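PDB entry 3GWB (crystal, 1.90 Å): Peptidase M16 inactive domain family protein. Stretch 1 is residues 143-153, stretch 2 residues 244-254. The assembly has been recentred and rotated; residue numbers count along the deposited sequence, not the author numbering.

Stretch 1, residues 143-153: QKQNPGKLASL
Stretch 2 (244-254) EFPSSQTSLML

Residues 143-153 close a type I turn from Gln143 to Asn146, with Asn146 N bonded to Gln143 O at 3.0 Å, and enter a helix at Pro147 that runs past Leu153. Residues 244-254 pass through a loop and become an extended strand from Gln249 onward, with phi/psi -123/132 at Thr250, -93/128 at Ser251, -117/130 at Leu252, -137/129 at Met253 and -124/145 at Leu254. Helix and strand run in nearly the same direction, 28° between their N-to-C vectors (signed crossing -28°), with axes 8.2 Å apart at closest approach. Register is set by Gly148 CA to Ser251 CA at 5.7 Å and Ala151 CA to Met253 CA at 7.1 Å.

Asn146 (phi/psi -117/110, chi1 t, chi2 -45°) caps the helix: Lys149 N donates to Asn146 OD1 at 2.9 Å and 163°, satisfying an amide that the first turn leaves without a backbone acceptor. Regular i to i+4 bonds follow, from Leu150 N to Asn146 O (3.1 Å) through Leu153 N to Lys149 O (2.9 Å). No hydrogen bond crosses between the stretches; 392 Å² of surface, both sides summed, is buried by packing alone.

Phe245 (phi/psi -145/105, chi1 t at -157°, chi2 77°) anchors the N-terminal end of the helix. Pro147, ring C-gamma exo, brings CG to 3.4 Å from Phe245 CD2, and Leu150 (m, t) sets CD1 4.0 Å from Phe245 CE1, both in apolar contact with the ring. Lys144 O lies at the ring edge, near its plane, 3.4 Å from Phe245 CE1, where the carbonyl faces the slightly positive C-H rim. Pro147 CG also lies 3.9 Å from Ser247 OG; Ser247 (chi1 p) is buried here and its hydroxyl has no partner in the model.

Along the strand, side chains alternate: Ser251 and Met253 point toward the helix, Thr250 and Leu252 away. Ser251 (chi1 t, 161°) places OG 3.7 Å from Gly148 CA and 4.1 Å from Ala151 CB, while its CB is 4.3 Å from Pro147 CB. The bare Gly148 and small Ala151 accompany the close approach of the backbones. Two residues on, selenomethionine Met253 (m, t, p; chi3 73°) lays its selenium along the next turn: SE is 3.8 Å from Ala151 CB, 3.9 Å from Gly148 O, 3.5 Å from Ser152 N and 4.0 Å from Ser152 CB. The large, polarizable selenium makes dispersion contacts here, while Ser152 N keeps its helical bond to Gly148 O at 2.9 Å.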

# COMPACT_ATOMS: atom_id res chain seq x y z
N GLN A 143 -7.31 6.18 -13.28
CA GLN A 143 -8.66 5.74 -12.93
C GLN A 143 -9.55 5.33 -14.10
O GLN A 143 -10.31 4.36 -13.99
CB GLN A 143 -9.38 6.83 -12.13
CG GLN A 143 -9.24 6.70 -10.63
CD GLN A 143 -9.84 7.88 -9.90
OE1 GLN A 143 -10.86 8.42 -10.32
NE2 GLN A 143 -9.22 8.29 -8.80
N LYS A 144 -9.48 6.06 -15.20
CA LYS A 144 -10.32 5.74 -16.35
C LYS A 144 -9.87 4.50 -17.11
O LYS A 144 -10.51 4.10 -18.08
CB LYS A 144 -10.41 6.95 -17.29
CG LYS A 144 -9.11 7.69 -17.51
CD LYS A 144 -9.37 9.03 -18.17
CE LYS A 144 -8.08 9.80 -18.41
NZ LYS A 144 -8.34 11.18 -18.92
N GLN A 145 -8.78 3.89 -16.66
CA GLN A 145 -8.26 2.68 -17.29
C GLN A 145 -8.66 1.52 -16.40
O GLN A 145 -8.26 0.37 -16.62
CB GLN A 145 -6.73 2.75 -17.39
CG GLN A 145 -6.22 4.01 -18.06
CD GLN A 145 -4.70 4.06 -18.13
OE1 GLN A 145 -4.01 3.99 -17.11
NE2 GLN A 145 -4.17 4.19 -19.34
N ASN A 146 -9.48 1.83 -15.40
CA ASN A 146 -9.95 0.86 -14.42
C ASN A 146 -11.47 0.72 -14.46
O ASN A 146 -12.21 1.63 -14.07
CB ASN A 146 -9.53 1.32 -13.02
CG ASN A 146 -9.85 0.30 -11.95
OD1 ASN A 146 -10.94 -0.26 -11.91
ND2 ASN A 146 -8.89 0.06 -11.05
N PRO A 147 -11.97 -0.43 -14.94
CA PRO A 147 -13.41 -0.70 -15.04
C PRO A 147 -14.14 -0.61 -13.70
O PRO A 147 -15.17 0.05 -13.58
CB PRO A 147 -13.46 -2.11 -15.63
CG PRO A 147 -12.20 -2.17 -16.46
CD PRO A 147 -11.19 -1.53 -15.55
N GLY A 148 -13.59 -1.27 -12.68
CA GLY A 148 -14.20 -1.25 -11.37
C GLY A 148 -14.38 0.15 -10.81
O GLY A 148 -15.43 0.46 -10.24
N LYS A 149 -13.37 1.00 -10.96
CA LYS A 149 -13.46 2.37 -10.46
C LYS A 149 -14.52 3.15 -11.22
O LYS A 149 -15.29 3.91 -10.63
CB LYS A 149 -12.12 3.11 -10.60
CG LYS A 149 -10.96 2.53 -9.81
CD LYS A 149 -9.96 3.64 -9.46
CE LYS A 149 -8.54 3.13 -9.27
NZ LYS A 149 -7.87 2.82 -10.57
N LEU A 150 -14.55 2.97 -12.54
CA LEU A 150 -15.53 3.67 -13.37
C LEU A 150 -16.95 3.25 -13.02
O LEU A 150 -17.87 4.08 -13.05
CB LEU A 150 -15.24 3.41 -14.85
CG LEU A 150 -13.92 4.00 -15.35
CD1 LEU A 150 -13.69 3.61 -16.81
CD2 LEU A 150 -13.95 5.52 -15.21
N ALA A 151 -17.14 1.98 -12.70
CA ALA A 151 -18.46 1.48 -12.33
C ALA A 151 -18.83 2.01 -10.95
O ALA A 151 -19.97 2.37 -10.69
CB ALA A 151 -18.47 -0.04 -12.34
N SER A 152 -17.85 2.04 -10.06
CA SER A 152 -18.07 2.52 -8.70
C SER A 152 -18.50 4.00 -8.68
O SER A 152 -19.48 4.34 -8.03
CB SER A 152 -16.81 2.34 -7.86
OG SER A 152 -17.02 2.75 -6.53
N LEU A 153 -17.76 4.85 -9.38
CA LEU A 153 -18.09 6.28 -9.43
C LEU A 153 -19.51 6.49 -9.92
O LEU A 153 -20.26 7.28 -9.34
CB LEU A 153 -17.11 7.03 -10.35
CG LEU A 153 -15.65 7.07 -9.91
CD1 LEU A 153 -14.86 7.93 -10.88
CD2 LEU A 153 -15.53 7.62 -8.50
N GLU A 244 -19.57 0.86 -21.36
CA GLU A 244 -18.83 0.13 -22.38
C GLU A 244 -17.32 0.28 -22.19
O GLU A 244 -16.80 1.40 -22.18
CB GLU A 244 -19.22 0.63 -23.77
CG GLU A 244 -18.76 -0.25 -24.92
CD GLU A 244 -19.29 -1.67 -24.82
OE1 GLU A 244 -20.43 -1.85 -24.34
OE2 GLU A 244 -18.58 -2.61 -25.23
N PHE A 245 -16.64 -0.84 -22.04
CA PHE A 245 -15.19 -0.86 -21.86
C PHE A 245 -14.71 -2.12 -22.57
O PHE A 245 -14.89 -3.23 -22.07
CB PHE A 245 -14.85 -0.93 -20.37
CG PHE A 245 -13.48 -0.41 -20.03
CD1 PHE A 245 -13.24 0.96 -19.98
CD2 PHE A 245 -12.44 -1.29 -19.76
CE1 PHE A 245 -11.97 1.45 -19.67
CE2 PHE A 245 -11.17 -0.81 -19.45
CZ PHE A 245 -10.93 0.56 -19.41
N PRO A 246 -14.10 -1.96 -23.76
CA PRO A 246 -13.59 -3.05 -24.59
C PRO A 246 -12.60 -4.02 -23.94
O PRO A 246 -12.08 -4.91 -24.61
CB PRO A 246 -13.00 -2.32 -25.79
CG PRO A 246 -12.58 -1.02 -25.22
CD PRO A 246 -13.75 -0.66 -24.35
N SER A 247 -12.36 -3.86 -22.64
CA SER A 247 -11.45 -4.76 -21.90
C SER A 247 -12.04 -6.18 -21.83
O SER A 247 -13.18 -6.38 -22.25
CB SER A 247 -11.17 -4.19 -20.51
OG SER A 247 -12.34 -4.24 -19.74
N SER A 248 -11.29 -7.15 -21.28
CA SER A 248 -11.65 -8.58 -21.28
C SER A 248 -12.48 -9.23 -20.19
O SER A 248 -13.00 -10.39 -20.35
CB SER A 248 -10.40 -9.40 -21.43
OG SER A 248 -10.62 -10.71 -20.94
N GLN A 249 -12.58 -8.58 -19.03
CA GLN A 249 -13.36 -9.16 -17.94
C GLN A 249 -14.50 -8.19 -17.74
O GLN A 249 -14.48 -7.11 -18.31
CB GLN A 249 -12.51 -9.28 -16.70
CG GLN A 249 -11.39 -10.32 -16.85
CD GLN A 249 -11.75 -11.59 -16.17
OE1 GLN A 249 -11.46 -12.69 -16.64
NE2 GLN A 249 -12.40 -11.44 -15.04
N THR A 250 -15.52 -8.56 -16.98
CA THR A 250 -16.58 -7.60 -16.74
C THR A 250 -16.76 -7.36 -15.26
O THR A 250 -16.81 -8.30 -14.47
CB THR A 250 -17.96 -8.04 -17.33
OG1 THR A 250 -18.27 -9.37 -16.91
CG2 THR A 250 -17.96 -7.96 -18.85
N SER A 251 -16.83 -6.09 -14.89
CA SER A 251 -17.00 -5.71 -13.50
C SER A 251 -18.48 -5.54 -13.20
O SER A 251 -19.18 -4.81 -13.91
CB SER A 251 -16.26 -4.40 -13.22
OG SER A 251 -16.75 -3.78 -12.05
N LEU A 252 -18.95 -6.21 -12.15
CA LEU A 252 -20.35 -6.16 -11.74
C LEU A 252 -20.48 -5.56 -10.35
O LEU A 252 -19.81 -5.98 -9.41
CB LEU A 252 -20.94 -7.57 -11.72
CG LEU A 252 -21.00 -8.38 -13.01
CD1 LEU A 252 -21.38 -9.82 -12.67
CD2 LEU A 252 -22.01 -7.76 -13.97
N MSE A 253 -21.37 -4.58 -10.21
CA MSE A 253 -21.60 -3.95 -8.92
C MSE A 253 -23.09 -3.75 -8.69
O MSE A 253 -23.79 -3.23 -9.55
CB MSE A 253 -20.89 -2.59 -8.86
CG MSE A 253 -19.40 -2.66 -9.10
SE MSE A 253 -18.64 -1.08 -8.71
CE MSE A 253 -18.73 -1.11 -6.95
N LEU A 254 -23.56 -4.19 -7.53
CA LEU A 254 -24.96 -4.06 -7.17
C LEU A 254 -24.98 -3.32 -5.85
O LEU A 254 -24.11 -3.52 -5.01
CB LEU A 254 -25.63 -5.42 -7.00
CG LEU A 254 -25.61 -6.39 -8.19
CD1 LEU A 254 -24.24 -7.02 -8.31
CD2 LEU A 254 -26.67 -7.47 -7.98